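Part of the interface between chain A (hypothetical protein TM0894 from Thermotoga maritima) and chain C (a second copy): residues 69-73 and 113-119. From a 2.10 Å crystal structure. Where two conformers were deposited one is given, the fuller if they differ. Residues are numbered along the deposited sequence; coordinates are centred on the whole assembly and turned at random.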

ATOM      1  N   ILE A  69      28.096  -6.469  -0.632  1.00 49.67           N
ATOM      2  CA  ILE A  69      27.927  -7.901  -0.432  1.00 51.20           C
ATOM      3  C   ILE A  69      26.823  -8.455  -1.306  1.00 49.38           C
ATOM      4  O   ILE A  69      26.016  -7.712  -1.849  1.00 47.03           O
ATOM      5  CB  ILE A  69      27.591  -8.245   1.019  1.00 52.03           C
ATOM      6  CG1 ILE A  69      26.292  -7.547   1.448  1.00 54.40           C
ATOM      7  CG2 ILE A  69      28.762  -7.890   1.923  1.00 53.68           C
ATOM      8  CD1 ILE A  69      25.768  -8.040   2.756  1.00 56.94           C
ATOM      9  N   SER A  70      26.835  -9.779  -1.418  1.00 48.71           N
ATOM     10  CA  SER A  70      25.847 -10.536  -2.139  1.00 48.23           C
ATOM     11  C   SER A  70      25.080 -11.377  -1.118  1.00 47.44           C
ATOM     12  O   SER A  70      25.541 -11.577  -0.001  1.00 47.22           O
ATOM     13  CB  SER A  70      26.591 -11.383  -3.193  1.00 47.94           C
ATOM     14  OG  SER A  70      26.064 -12.674  -3.359  1.00 52.13           O
ATOM     15  N   PRO A  71      23.889 -11.848  -1.490  1.00 48.08           N
ATOM     16  CA  PRO A  71      23.190 -12.838  -0.668  1.00 47.42           C
ATOM     17  C   PRO A  71      24.054 -14.066  -0.328  1.00 43.70           C
ATOM     18  O   PRO A  71      23.901 -14.634   0.730  1.00 43.27           O
ATOM     19  CB  PRO A  71      22.006 -13.249  -1.567  1.00 48.81           C
ATOM     20  CG  PRO A  71      21.756 -12.050  -2.436  1.00 51.10           C
ATOM     21  CD  PRO A  71      23.123 -11.482  -2.704  1.00 50.29           C
ATOM     22  N   ASP A  72      24.941 -14.458  -1.229  1.00 43.14           N
ATOM     23  CA  ASP A  72      25.837 -15.598  -1.005  1.00 44.46           C
ATOM     24  C   ASP A  72      26.798 -15.416   0.154  1.00 43.48           C
ATOM     25  O   ASP A  72      27.397 -16.383   0.618  1.00 41.57           O
ATOM     26  CB  ASP A  72      26.676 -15.900  -2.252  1.00 45.44           C
ATOM     27  CG  ASP A  72      25.828 -16.246  -3.460  1.00 47.50           C
ATOM     28  OD1 ASP A  72      24.685 -16.711  -3.284  1.00 50.12           O
ATOM     29  OD2 ASP A  72      26.298 -16.034  -4.591  1.00 47.63           O
ATOM     30  N   ASP A  73      26.961 -14.173   0.607  1.00 44.15           N
ATOM     31  CA  ASP A  73      27.885 -13.866   1.706  1.00 44.55           C
ATOM     32  C   ASP A  73      27.217 -13.949   3.060  1.00 44.01           C
ATOM     33  O   ASP A  73      27.882 -13.861   4.081  1.00 43.96           O
ATOM     34  CB  ASP A  73      28.485 -12.468   1.536  1.00 45.75           C
ATOM     35  CG  ASP A  73      29.281 -12.310   0.224  1.00 47.07           C
ATOM     36  OD1 ASP A  73      30.110 -13.187  -0.128  1.00 49.10           O
ATOM     37  OD2 ASP A  73      29.073 -11.285  -0.444  1.00 46.74           O
TER
ATOM     38  N   GLY C 113      19.701  -7.192 -11.261  1.00 56.22           N
ATOM     39  CA  GLY C 113      20.117  -6.863  -9.892  1.00 54.14           C
ATOM     40  C   GLY C 113      20.418  -8.155  -9.166  1.00 50.34           C
ATOM     41  O   GLY C 113      19.790  -9.168  -9.451  1.00 51.54           O
ATOM     42  N   THR C 114      21.378  -8.133  -8.247  1.00 48.84           N
ATOM     43  CA  THR C 114      21.772  -9.363  -7.566  1.00 51.66           C
ATOM     44  C   THR C 114      20.517 -10.002  -6.950  1.00 52.24           C
ATOM     45  O   THR C 114      20.178 -11.131  -7.294  1.00 56.45           O
ATOM     46  CB  THR C 114      22.976  -9.178  -6.580  1.00 52.77           C
ATOM     47  OG1 THR C 114      23.728 -10.394  -6.527  1.00 64.02           O
ATOM     48  CG2 THR C 114      22.562  -8.854  -5.190  1.00 57.45           C
ATOM     49  N   ILE C 115      19.762  -9.246  -6.159  1.00 47.66           N
ATOM     50  CA  ILE C 115      18.598  -9.793  -5.455  1.00 45.68           C
ATOM     51  C   ILE C 115      17.397 -10.074  -6.358  1.00 43.94           C
ATOM     52  O   ILE C 115      16.888 -11.193  -6.388  1.00 42.98           O
ATOM     53  CB  ILE C 115      18.237  -8.898  -4.219  1.00 42.79           C
ATOM     54  CG1 ILE C 115      19.233  -9.221  -3.096  1.00 48.33           C
ATOM     55  CG2 ILE C 115      16.816  -9.139  -3.736  1.00 45.59           C
ATOM     56  CD1 ILE C 115      19.312  -8.215  -2.013  1.00 49.53           C
ATOM     57  N   VAL C 116      16.954  -9.066  -7.103  1.00 43.97           N
ATOM     58  CA  VAL C 116      15.802  -9.201  -7.964  1.00 44.96           C
ATOM     59  C   VAL C 116      16.051 -10.239  -9.077  1.00 43.92           C
ATOM     60  O   VAL C 116      15.155 -11.008  -9.409  1.00 43.20           O
ATOM     61  CB  VAL C 116      15.366  -7.800  -8.561  1.00 46.42           C
ATOM     62  CG1 VAL C 116      14.157  -7.930  -9.466  1.00 47.36           C
ATOM     63  CG2 VAL C 116      15.058  -6.805  -7.450  1.00 49.32           C
ATOM     64  N   GLY C 117      17.266 -10.272  -9.631  1.00 43.45           N
ATOM     65  CA  GLY C 117      17.619 -11.242 -10.654  1.00 43.69           C
ATOM     66  C   GLY C 117      17.496 -12.669 -10.151  1.00 43.19           C
ATOM     67  O   GLY C 117      17.029 -13.536 -10.872  1.00 43.36           O
ATOM     68  N   ARG C 118      17.912 -12.897  -8.912  1.00 41.87           N
ATOM     69  CA  ARG C 118      17.805 -14.209  -8.282  1.00 42.42           C
ATOM     70  C   ARG C 118      16.380 -14.678  -8.149  1.00 42.26           C
ATOM     71  O   ARG C 118      16.099 -15.853  -8.333  1.00 42.65           O
ATOM     72  CB  ARG C 118      18.444 -14.222  -6.907  1.00 41.94           C
ATOM     73  CG  ARG C 118      19.917 -14.287  -6.986  1.00 45.31           C
ATOM     74  CD  ARG C 118      20.516 -13.918  -5.688  1.00 50.99           C
ATOM     75  NE  ARG C 118      21.966 -13.723  -5.790  1.00 51.30           N
ATOM     76  CZ  ARG C 118      22.885 -14.625  -5.472  1.00 47.23           C
ATOM     77  NH1 ARG C 118      22.549 -15.837  -5.040  1.00 46.29           N
ATOM     78  NH2 ARG C 118      24.156 -14.298  -5.586  1.00 50.72           N
ATOM     79  N   ILE C 119      15.480 -13.765  -7.827  1.00 42.89           N
ATOM     80  CA  ILE C 119      14.084 -14.124  -7.693  1.00 42.77           C
ATOM     81  C   ILE C 119      13.468 -14.471  -9.058  1.00 43.16           C
ATOM     82  O   ILE C 119      12.776 -15.483  -9.173  1.00 43.52           O
ATOM     83  CB  ILE C 119      13.278 -13.015  -6.959  1.00 43.38           C
ATOM     84  CG1 ILE C 119      13.766 -12.855  -5.512  0.50 41.29           C
ATOM     85  CG2 ILE C 119      11.816 -13.360  -6.955  1.00 44.96           C
ATOM     86  CD1 ILE C 119      13.461 -14.072  -4.562  0.50 34.12           C
TER

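What holds the charged side of this contact together? Arg C118 reaches out from the helix of chain C and meets the carboxylate of Asp A72 in a two-pronged salt bridge. Its NH1 donates to OD1 of Asp A72 at 2.9 Å, and its NH2 donates to OD2 of the same residue, also at 2.9 Å. The two bonds are alike in length but not in direction: the one from NH2 is nearly straight, with an N-H...O angle of 169°, while the one from NH1 is bent to 136°. The acid meets the guanidinium at its edge; OD2 lies close to the plane, in keeping with the straighter bond from NH2, and OD1 sits further out of it. The arginine gets there with chi1 in the m well and chi2 and chi3 both t, so its aliphatic part is largely extended before chi4, at -98°, turns the guanidinium.

How does Pro A71, which gives up the most surface to the other chain, fit against the helix? Its CA-to-CB bond points toward chain C, and its ring meets three residues spaced along the helix. CG of Pro A71 lies 3.8 Å from CG1 of Ile C115, an apolar contact, and CD of Pro A71 is 3.7 Å from CG2 of Thr C114. CG of Pro A71 is also 3.8 Å from NE of Arg C118, where it sits over one face of the guanidinium. Face and edge of that group are thus used differently: the proline packs over the flat surface, and the aspartate takes the hydrogen bonds near the plane. Thr C114 and Arg C118 lie one helical turn apart, linked by a backbone hydrogen bond from N of Arg C118 to O of Thr C114 at 3.3 Å, so both can turn toward the same short segment of chain A.

What keeps Asp A72 in place for the arginine? The chain A segment is braced by its own hydrogen bonds. N of Asp A72 donates to OG of Ser A70 at 3.0 Å, N of Ser A70 donates to OD2 of Asp A73 at 2.9 Å, and N of Asp A73 donates to O of Ser A70 at 3.0 Å, closing a tight turn around Pro A71. Asp A73 therefore supports the turn without touching the chain C stretch itself. The CA-to-CB bond of Asp A72 runs sideways to the helix, but the end of its side chain comes nearer, which brings the carboxylate within reach.

Does Ser A70 add a hydrogen bond of its own across the contact? It does not: OG of Ser A70 is 3.4 Å from NH2 of Arg C118, but the angle is poor. The hydroxyl oxygen lies near the guanidinium, and the hydrogen bond it accepts comes from N of Asp A72 in its own chain. Across the contact, the hydrogen bonding rests on the single pairing of arginine and aspartate, with the proline packed alongside.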